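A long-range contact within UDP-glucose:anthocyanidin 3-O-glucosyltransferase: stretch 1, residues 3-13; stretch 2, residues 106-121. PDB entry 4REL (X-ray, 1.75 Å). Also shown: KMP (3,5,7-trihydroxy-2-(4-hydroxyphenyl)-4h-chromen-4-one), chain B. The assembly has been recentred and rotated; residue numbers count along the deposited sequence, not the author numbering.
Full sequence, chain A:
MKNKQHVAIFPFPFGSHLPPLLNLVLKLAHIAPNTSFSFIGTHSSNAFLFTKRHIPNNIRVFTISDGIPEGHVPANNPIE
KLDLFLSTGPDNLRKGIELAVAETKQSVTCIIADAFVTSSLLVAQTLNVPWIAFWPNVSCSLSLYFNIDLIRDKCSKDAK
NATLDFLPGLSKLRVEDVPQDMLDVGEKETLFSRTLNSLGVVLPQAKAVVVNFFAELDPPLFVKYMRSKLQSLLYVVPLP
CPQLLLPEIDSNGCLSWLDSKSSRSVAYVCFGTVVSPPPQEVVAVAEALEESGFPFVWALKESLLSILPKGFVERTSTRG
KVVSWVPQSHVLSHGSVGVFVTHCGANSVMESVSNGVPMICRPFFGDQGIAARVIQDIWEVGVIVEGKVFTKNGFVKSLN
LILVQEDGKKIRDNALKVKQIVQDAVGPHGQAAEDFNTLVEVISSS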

# COMPACT_ATOMS: atom_id res chain seq x y z
N ASN A 3 31.70 -3.97 -15.12
CA ASN A 3 30.32 -4.29 -14.74
C ASN A 3 29.38 -3.49 -15.63
O ASN A 3 29.47 -2.26 -15.71
N LYS A 4 28.47 -4.19 -16.30
CA LYS A 4 27.55 -3.52 -17.20
C LYS A 4 26.11 -3.78 -16.77
O LYS A 4 25.20 -3.57 -17.56
N GLN A 5 25.92 -4.24 -15.53
CA GLN A 5 24.56 -4.48 -15.02
C GLN A 5 23.81 -3.16 -14.86
O GLN A 5 24.32 -2.20 -14.26
N HIS A 6 22.60 -3.11 -15.40
CA HIS A 6 21.86 -1.85 -15.46
C HIS A 6 20.37 -2.12 -15.36
O HIS A 6 19.76 -2.63 -16.30
N VAL A 7 19.80 -1.76 -14.22
CA VAL A 7 18.40 -2.03 -13.94
C VAL A 7 17.59 -0.76 -14.20
O VAL A 7 17.93 0.32 -13.68
N ALA A 8 16.55 -0.86 -15.02
CA ALA A 8 15.65 0.26 -15.20
C ALA A 8 14.43 -0.00 -14.35
O ALA A 8 13.95 -1.13 -14.29
N ILE A 9 13.94 1.04 -13.68
CA ILE A 9 12.84 0.90 -12.74
C ILE A 9 11.70 1.83 -13.11
O ILE A 9 11.92 3.03 -13.31
N PHE A 10 10.50 1.26 -13.22
CA PHE A 10 9.29 2.04 -13.52
C PHE A 10 8.28 1.97 -12.38
O PHE A 10 7.54 0.99 -12.29
N PRO A 11 8.24 3.00 -11.53
CA PRO A 11 7.14 3.05 -10.56
C PRO A 11 5.82 3.30 -11.26
O PRO A 11 5.80 3.84 -12.37
N PHE A 12 4.72 2.92 -10.62
CA PHE A 12 3.41 3.49 -10.91
C PHE A 12 3.50 4.87 -10.25
O PHE A 12 3.62 4.96 -9.03
N PRO A 13 3.51 5.94 -11.06
CA PRO A 13 4.02 7.23 -10.58
C PRO A 13 3.00 8.05 -9.78
O PRO A 13 2.76 9.24 -10.05
N GLN A 106 25.19 2.25 -20.87
CA GLN A 106 24.99 0.82 -20.66
C GLN A 106 23.60 0.43 -21.11
O GLN A 106 22.62 1.06 -20.73
N SER A 107 23.50 -0.63 -21.91
CA SER A 107 22.20 -1.18 -22.27
C SER A 107 21.55 -1.68 -20.97
O SER A 107 22.24 -2.11 -20.04
N VAL A 108 20.23 -1.58 -20.90
CA VAL A 108 19.49 -2.14 -19.77
C VAL A 108 19.57 -3.67 -19.77
O VAL A 108 19.46 -4.31 -20.82
N THR A 109 19.79 -4.26 -18.60
CA THR A 109 19.88 -5.72 -18.51
C THR A 109 18.71 -6.35 -17.76
O THR A 109 18.55 -7.57 -17.78
N CYS A 110 17.89 -5.52 -17.11
CA CYS A 110 16.82 -6.03 -16.27
C CYS A 110 15.85 -4.88 -15.99
O CYS A 110 16.28 -3.74 -15.86
N ILE A 111 14.56 -5.17 -15.95
CA ILE A 111 13.57 -4.16 -15.59
C ILE A 111 12.84 -4.59 -14.33
O ILE A 111 12.43 -5.75 -14.22
N ILE A 112 12.71 -3.66 -13.38
CA ILE A 112 11.80 -3.84 -12.25
C ILE A 112 10.71 -2.81 -12.43
O ILE A 112 10.99 -1.63 -12.64
N ALA A 113 9.47 -3.24 -12.35
CA ALA A 113 8.37 -2.31 -12.53
C ALA A 113 7.23 -2.62 -11.58
O ALA A 113 6.96 -3.78 -11.26
N ASP A 114 6.57 -1.56 -11.13
CA ASP A 114 5.31 -1.73 -10.42
C ASP A 114 4.40 -2.54 -11.35
O ASP A 114 4.36 -2.27 -12.54
N ALA A 115 3.73 -3.56 -10.82
CA ALA A 115 2.90 -4.44 -11.64
C ALA A 115 1.85 -3.71 -12.48
O ALA A 115 1.44 -4.21 -13.53
N PHE A 116 1.39 -2.56 -12.01
CA PHE A 116 0.35 -1.83 -12.74
C PHE A 116 0.87 -1.23 -14.05
O PHE A 116 0.08 -0.91 -14.95
N VAL A 117 2.18 -1.04 -14.16
CA VAL A 117 2.75 -0.49 -15.39
C VAL A 117 2.98 -1.64 -16.36
O VAL A 117 4.12 -2.03 -16.65
N THR A 118 1.89 -2.20 -16.86
CA THR A 118 2.00 -3.42 -17.65
C THR A 118 2.69 -3.19 -18.99
O THR A 118 3.25 -4.12 -19.56
N SER A 119 2.67 -1.96 -19.49
CA SER A 119 3.39 -1.64 -20.73
C SER A 119 4.89 -1.89 -20.60
O SER A 119 5.58 -2.08 -21.60
N SER A 120 5.41 -1.88 -19.37
CA SER A 120 6.84 -2.11 -19.19
C SER A 120 7.24 -3.56 -19.48
O SER A 120 8.40 -3.84 -19.74
N LEU A 121 6.27 -4.48 -19.45
CA LEU A 121 6.58 -5.84 -19.85
C LEU A 121 6.88 -5.90 -21.34
O LEU A 121 7.80 -6.62 -21.77

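Side-chain packing between residues 3-13 and 106-121, whose strands 6-10 and 110-114 run parallel as neighbours. Gln106 (chi1 m, chi2 t) points toward stretch 1, and water 1 accepts from its NE2 (2.9 Å) while lying 2.9 Å from both Asn3 OD1 and Gln5 O. His6 (t) donates a hydrogen bond from ND1 to Gln106 O (2.9 Å). Ser107 (p) turns away, but its O shares water 2 with Lys4 O, at 2.8 and 2.5 Å. Val108 (t) lays CG2 over one face of the His6 ring, 4.0 Å from the centroid, and also meets Ala8 CB at 4.0 Å from CG2. Thr109 (p) points toward stretch 1 and joins His6 through two hydrogen bonds: His6 N donates to Thr109 OG1 (3.0 Å, nearly linear), while Thr109 N donates to His6 O (2.8 Å). The side chains then alternate between sheet faces. Cys110 (t) and Ile112 (m, t) share one face with Val7 (t) and Ile9 (m); Val7 CG1 lies 3.9 Å from Ile112 CG1. Ile111 (m, t) and Ala113 share the other with Ala8 and Phe10 (m). Ile111 CG2 and Ala113 CB sit at the edge of the Phe10 ring, the former 3.7 Å from Phe10 CD2. Asp114 (t) points toward stretch 1, its CG 3.4 Å from Phe12 CB (Phe12 is t); its OD1 accepts from water 3 (2.8 Å), which accepts from Phe12 N (3.1 Å), while its OD2 takes Phe116 N (3.0 Å) within the type I turn 114-117. Phe116 (m) sets CB over a face of the Phe12 ring, 4.1 Å from the centroid, and directs its ring edge at that face (planes at 86°); its CE2 approaches KMP C9 at 3.8 Å. Val117 (t) brings CG2 to the Phe12 ring edge, 4.2 Å from Phe12 CD1. Ser120 (p) has CB 3.8 Å from Phe10 CD2, its OG donating to Val117 O (2.7 Å).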

# COMPACT_ATOMS: atom_id res chain seq x y z
CB ASN A 3 30.04 -4.02 -13.26
CG ASN A 3 28.63 -4.46 -12.84
OD1 ASN A 3 27.63 -3.93 -13.32
ND2 ASN A 3 28.55 -5.42 -11.93
CB LYS A 4 27.75 -4.00 -18.64
CG LYS A 4 29.16 -3.76 -19.17
CD LYS A 4 29.24 -3.97 -20.69
CE LYS A 4 30.61 -3.57 -21.24
NZ LYS A 4 30.77 -3.93 -22.69
CB GLN A 5 24.58 -5.23 -13.68
CG GLN A 5 25.25 -6.62 -13.74
CD GLN A 5 24.83 -7.42 -14.96
OE1 GLN A 5 25.52 -7.43 -15.98
NE2 GLN A 5 23.70 -8.10 -14.85
CB HIS A 6 22.19 -1.10 -16.75
CG HIS A 6 21.44 0.19 -16.92
ND1 HIS A 6 21.37 0.85 -18.13
CD2 HIS A 6 20.77 0.96 -16.03
CE1 HIS A 6 20.65 1.96 -17.99
NE2 HIS A 6 20.28 2.04 -16.72
CB VAL A 7 18.21 -2.47 -12.48
CG1 VAL A 7 16.76 -2.80 -12.19
CG2 VAL A 7 19.09 -3.68 -12.19
CB ALA A 8 15.24 0.39 -16.66
CB ILE A 9 13.30 1.19 -11.29
CG1 ILE A 9 14.42 0.23 -10.88
CG2 ILE A 9 12.12 1.06 -10.32
CD1 ILE A 9 15.80 0.86 -10.90
CB PHE A 10 8.60 1.51 -14.80
CG PHE A 10 9.45 1.61 -16.05
CD1 PHE A 10 9.53 2.80 -16.76
CD2 PHE A 10 10.16 0.50 -16.51
CE1 PHE A 10 10.31 2.90 -17.91
CE2 PHE A 10 10.94 0.58 -17.66
CZ PHE A 10 11.01 1.79 -18.36
CB PRO A 11 7.47 4.28 -9.72
CG PRO A 11 8.27 5.17 -10.67
CD PRO A 11 9.11 4.18 -11.43
CB PHE A 12 2.33 2.62 -10.28
CG PHE A 12 0.92 3.00 -10.67
CD1 PHE A 12 0.52 3.04 -12.01
CD2 PHE A 12 -0.02 3.24 -9.70
CE1 PHE A 12 -0.80 3.36 -12.35
CE2 PHE A 12 -1.34 3.57 -10.03
CZ PHE A 12 -1.73 3.62 -11.35
CB PRO A 13 4.41 7.93 -11.88
CG PRO A 13 3.39 7.42 -12.88
CD PRO A 13 3.18 5.96 -12.50
CB GLN A 106 25.12 0.47 -19.17
CG GLN A 106 26.48 0.78 -18.54
CD GLN A 106 26.46 0.58 -17.03
OE1 GLN A 106 25.50 0.95 -16.36
NE2 GLN A 106 27.52 -0.03 -16.50
CB SER A 107 22.36 -2.32 -23.28
OG SER A 107 23.14 -3.37 -22.74
CB VAL A 108 18.03 -1.66 -19.81
CG1 VAL A 108 17.16 -2.42 -18.80
CG2 VAL A 108 17.96 -0.17 -19.55
CB THR A 109 21.19 -6.16 -17.84
OG1 THR A 109 21.27 -5.59 -16.53
CG2 THR A 109 22.39 -5.68 -18.66
CB CYS A 110 17.40 -6.57 -14.96
SG CYS A 110 16.19 -7.30 -13.84
CB ILE A 111 12.56 -3.90 -16.73
CG1 ILE A 111 13.29 -3.19 -17.89
CG2 ILE A 111 11.39 -3.03 -16.24
CD1 ILE A 111 12.42 -2.95 -19.12
CB ILE A 112 12.48 -3.58 -10.90
CG1 ILE A 112 13.63 -4.55 -10.68
CG2 ILE A 112 11.48 -3.73 -9.74
CD1 ILE A 112 14.41 -4.27 -9.43
CB ALA A 113 7.87 -2.34 -13.97
CB ASP A 114 4.70 -0.36 -10.13
CG ASP A 114 3.46 -0.44 -9.25
OD1 ASP A 114 3.52 0.01 -8.09
OD2 ASP A 114 2.43 -0.97 -9.72
CB ALA A 115 2.22 -5.51 -10.76
CB PHE A 116 -0.27 -0.70 -11.90
CG PHE A 116 -1.15 -1.18 -10.78
CD1 PHE A 116 -1.45 -2.53 -10.62
CD2 PHE A 116 -1.67 -0.26 -9.87
CE1 PHE A 116 -2.26 -2.96 -9.57
CE2 PHE A 116 -2.49 -0.69 -8.81
CZ PHE A 116 -2.78 -2.05 -8.67
CB VAL A 117 4.04 0.31 -15.13
CG1 VAL A 117 4.48 1.05 -16.41
CG2 VAL A 117 3.80 1.33 -14.02
CB THR A 118 0.63 -4.07 -17.88
OG1 THR A 118 -0.19 -3.16 -18.60
CG2 THR A 118 -0.03 -4.40 -16.53
CB SER A 119 3.13 -0.20 -21.17
OG SER A 119 1.80 -0.05 -21.64
CB SER A 120 7.32 -1.65 -17.80
OG SER A 120 6.78 -2.45 -16.78
CB LEU A 121 5.44 -6.80 -19.48
CG LEU A 121 5.50 -8.21 -20.09
CD1 LEU A 121 6.72 -8.98 -19.65
CD2 LEU A 121 4.22 -8.96 -19.73
C1 KMP B . -7.39 -2.44 -6.83
C2 KMP B . -6.19 -2.13 -6.21
C3 KMP B . -5.70 -0.74 -6.26
C4 KMP B . -6.50 0.29 -6.95
C5 KMP B . -7.69 -0.11 -7.54
C6 KMP B . -8.12 -1.44 -7.48
C9 KMP B . -4.42 -0.35 -5.61
C10 KMP B . -4.00 1.06 -5.71
C11 KMP B . -4.89 2.03 -6.44
C14 KMP B . -4.54 3.48 -6.58
C15 KMP B . -3.28 3.97 -6.29
C16 KMP B . -3.00 5.32 -6.43
C17 KMP B . -3.99 6.19 -6.87
C18 KMP B . -5.25 5.71 -7.17
C19 KMP B . -5.53 4.35 -7.03
O12 KMP B . -6.07 1.59 -7.01
O13 KMP B . -3.73 -1.21 -5.01
O24 KMP B . -3.71 7.52 -7.00
O27 KMP B . -2.83 1.43 -5.11
O29 KMP B . -9.29 -1.78 -8.08
O30 KMP B . -5.46 -3.09 -5.57
O HOH W 1 26.97 -1.18 -13.93
O HOH W 2 24.71 -3.36 -20.05
O HOH W 3 5.66 1.83 -7.86